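PDB 5BY3: BtGH115A from Bacteroides thetaiotaomicron, which is a family GH115 4-O-methyl-alpha-glucuronidase specific for decorated arabinogalactans, probably hydrolysing the bonds that attach terminal 4-O-methyl-glucuronic acid to these plant glycans. Local coordinates for residues I120-I123 / S124-L127. Sequence-based numbering, arbitrary orientation.
Sequences ILEI and SRLL
L126 N donates to E122 O at 2.9 Å, the shortest of the backbone hydrogen bonds that tie residues 120-123 to 124-127 at the C-terminal end of helix 113-126. R125 N to L121 O (3.2 Å) and L127 N to I123 O (3.0 Å) repeat the i to i+4 pattern, whereas the bond from S124 N to I120 O, at 3.4 Å, is weak.

Charged side chains meet on one flank without a salt bridge. E122 sends CG anti to its own N (chi1 -179°) and then bends at chi2, which brings OE1 beside the aliphatic CD of R125, 3.9 Å away. The two chains cross at about a right angle, and OE1 stays 4.9 Å from R125 NE, so any attraction is probably modest. The length of arginine suits this place: its extended chain carries NH2 to a hydrogen bond with R205 O, while E122 has a long, weak ion pair with R207.

Two leucine side chains pack against backbone oxygens of the preceding turn. With CG anti to its carbonyl carbon (chi1 -73°), L126 lays CG over E122 O, CD1 reaching toward I123 CA and CD2 toward E122 OE2, each at 4.1 Å. An alanine here, lacking CG and both methyls, would probably take the cover from E122 O and from the E122 carboxylate and leave a gap against F146. L127 likewise sets CG against I123 O.

Small S124 fits between the helices, where its OG bonds to D50 of helix 38-55 and its side chain touches L47. I120 and I123 pack on that same helix, I123 also reaching L106 and V108 of strand 106-110; E122 touches F96 and L98 of strand 96-100, and L126, the last helical residue, and L127, just beyond it, pack on F146 of strand 145-148.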
ATOM      1  N   ILE A 120     -17.865  -8.327 -16.021  1.00 48.79           N
ATOM      2  CA  ILE A 120     -18.860  -7.242 -16.040  1.00 47.03           C
ATOM      3  C   ILE A 120     -18.251  -5.863 -15.761  1.00 49.71           C
ATOM      4  O   ILE A 120     -18.525  -4.884 -16.476  1.00 55.91           O
ATOM      5  CB  ILE A 120     -19.978  -7.532 -15.014  1.00 44.56           C
ATOM      6  CG1 ILE A 120     -20.693  -8.841 -15.398  1.00 44.66           C
ATOM      7  CG2 ILE A 120     -20.922  -6.332 -14.910  1.00 43.34           C
ATOM      8  CD1 ILE A 120     -21.723  -9.350 -14.411  1.00 51.32           C
ATOM      9  N   LEU A 121     -17.429  -5.805 -14.721  1.00 46.92           N
ATOM     10  CA  LEU A 121     -16.730  -4.592 -14.325  1.00 44.96           C
ATOM     11  C   LEU A 121     -15.600  -4.206 -15.261  1.00 43.31           C
ATOM     12  O   LEU A 121     -15.124  -3.102 -15.208  1.00 53.43           O
ATOM     13  CB  LEU A 121     -16.261  -4.705 -12.876  1.00 43.17           C
ATOM     14  CG  LEU A 121     -17.458  -4.627 -11.895  1.00 44.84           C
ATOM     15  CD1 LEU A 121     -17.049  -4.869 -10.463  1.00 42.52           C
ATOM     16  CD2 LEU A 121     -18.218  -3.312 -11.965  1.00 40.74           C
ATOM     17  N   GLU A 122     -15.204  -5.104 -16.150  1.00 45.75           N
ATOM     18  CA  GLU A 122     -14.221  -4.790 -17.183  1.00 43.35           C
ATOM     19  C   GLU A 122     -14.865  -3.911 -18.235  1.00 44.56           C
ATOM     20  O   GLU A 122     -14.203  -3.051 -18.852  1.00 47.47           O
ATOM     21  CB  GLU A 122     -13.710  -6.085 -17.830  1.00 43.52           C
ATOM     22  CG  GLU A 122     -12.658  -5.949 -18.916  1.00 49.25           C
ATOM     23  CD  GLU A 122     -11.460  -5.079 -18.538  1.00 55.59           C
ATOM     24  OE1 GLU A 122     -10.914  -5.176 -17.397  1.00 65.27           O
ATOM     25  OE2 GLU A 122     -11.045  -4.305 -19.426  1.00 59.18           O
ATOM     26  N   ILE A 123     -16.156  -4.149 -18.444  1.00 41.45           N
ATOM     27  CA  ILE A 123     -16.950  -3.436 -19.441  1.00 44.48           C
ATOM     28  C   ILE A 123     -17.094  -2.030 -18.927  1.00 43.15           C
ATOM     29  O   ILE A 123     -17.023  -1.086 -19.697  1.00 39.31           O
ATOM     30  CB  ILE A 123     -18.330  -4.084 -19.640  1.00 46.61           C
ATOM     31  CG1 ILE A 123     -18.133  -5.525 -20.136  1.00 44.77           C
ATOM     32  CG2 ILE A 123     -19.228  -3.241 -20.561  1.00 42.09           C
ATOM     33  CD1 ILE A 123     -19.435  -6.241 -20.407  1.00 53.03           C
ATOM     34  N   SER A 124     -17.217  -1.913 -17.603  1.00 46.43           N
ATOM     35  CA  SER A 124     -17.297  -0.629 -16.948  1.00 42.72           C
ATOM     36  C   SER A 124     -15.972   0.176 -17.086  1.00 47.66           C
ATOM     37  O   SER A 124     -16.013   1.383 -17.366  1.00 51.05           O
ATOM     38  CB  SER A 124     -17.797  -0.837 -15.537  1.00 41.31           C
ATOM     39  OG  SER A 124     -17.239   0.116 -14.667  1.00 55.41           O
ATOM     40  N   ARG A 125     -14.818  -0.486 -16.945  1.00 44.74           N
ATOM     41  CA  ARG A 125     -13.501   0.124 -17.266  1.00 48.57           C
ATOM     42  C   ARG A 125     -13.369   0.588 -18.731  1.00 48.67           C
ATOM     43  O   ARG A 125     -12.815   1.674 -18.994  1.00 46.15           O
ATOM     44  CB  ARG A 125     -12.326  -0.813 -16.898  1.00 48.50           C
ATOM     45  CG  ARG A 125     -12.031  -0.879 -15.396  1.00 46.84           C
ATOM     46  CD  ARG A 125     -11.383  -2.202 -14.956  1.00 48.31           C
ATOM     47  NE  ARG A 125     -10.796  -2.105 -13.607  1.00 59.96           N
ATOM     48  CZ  ARG A 125      -9.636  -1.490 -13.291  1.00 62.19           C
ATOM     49  NH1 ARG A 125      -8.853  -0.904 -14.212  1.00 56.41           N
ATOM     50  NH2 ARG A 125      -9.240  -1.466 -12.024  1.00 58.05           N
ATOM     51  N   LEU A 126     -13.866  -0.243 -19.661  1.00 44.47           N
ATOM     52  CA  LEU A 126     -13.890   0.031 -21.105  1.00 39.18           C
ATOM     53  C   LEU A 126     -14.742   1.279 -21.449  1.00 42.95           C
ATOM     54  O   LEU A 126     -14.491   1.998 -22.413  1.00 43.41           O
ATOM     55  CB  LEU A 126     -14.474  -1.189 -21.837  1.00 36.68           C
ATOM     56  CG  LEU A 126     -13.610  -2.448 -21.942  1.00 38.56           C
ATOM     57  CD1 LEU A 126     -14.375  -3.520 -22.641  1.00 34.00           C
ATOM     58  CD2 LEU A 126     -12.299  -2.199 -22.680  1.00 35.99           C
ATOM     59  N   LEU A 127     -15.786   1.500 -20.673  1.00 41.36           N
ATOM     60  CA  LEU A 127     -16.603   2.654 -20.846  1.00 44.35           C
ATOM     61  C   LEU A 127     -15.896   3.905 -20.279  1.00 52.36           C
ATOM     62  O   LEU A 127     -16.429   5.016 -20.362  1.00 54.42           O
ATOM     63  CB  LEU A 127     -17.946   2.422 -20.181  1.00 39.48           C
ATOM     64  CG  LEU A 127     -18.791   1.326 -20.798  1.00 41.09           C
ATOM     65  CD1 LEU A 127     -19.985   1.155 -19.904  1.00 45.94           C
ATOM     66  CD2 LEU A 127     -19.263   1.681 -22.201  1.00 44.83           C
TER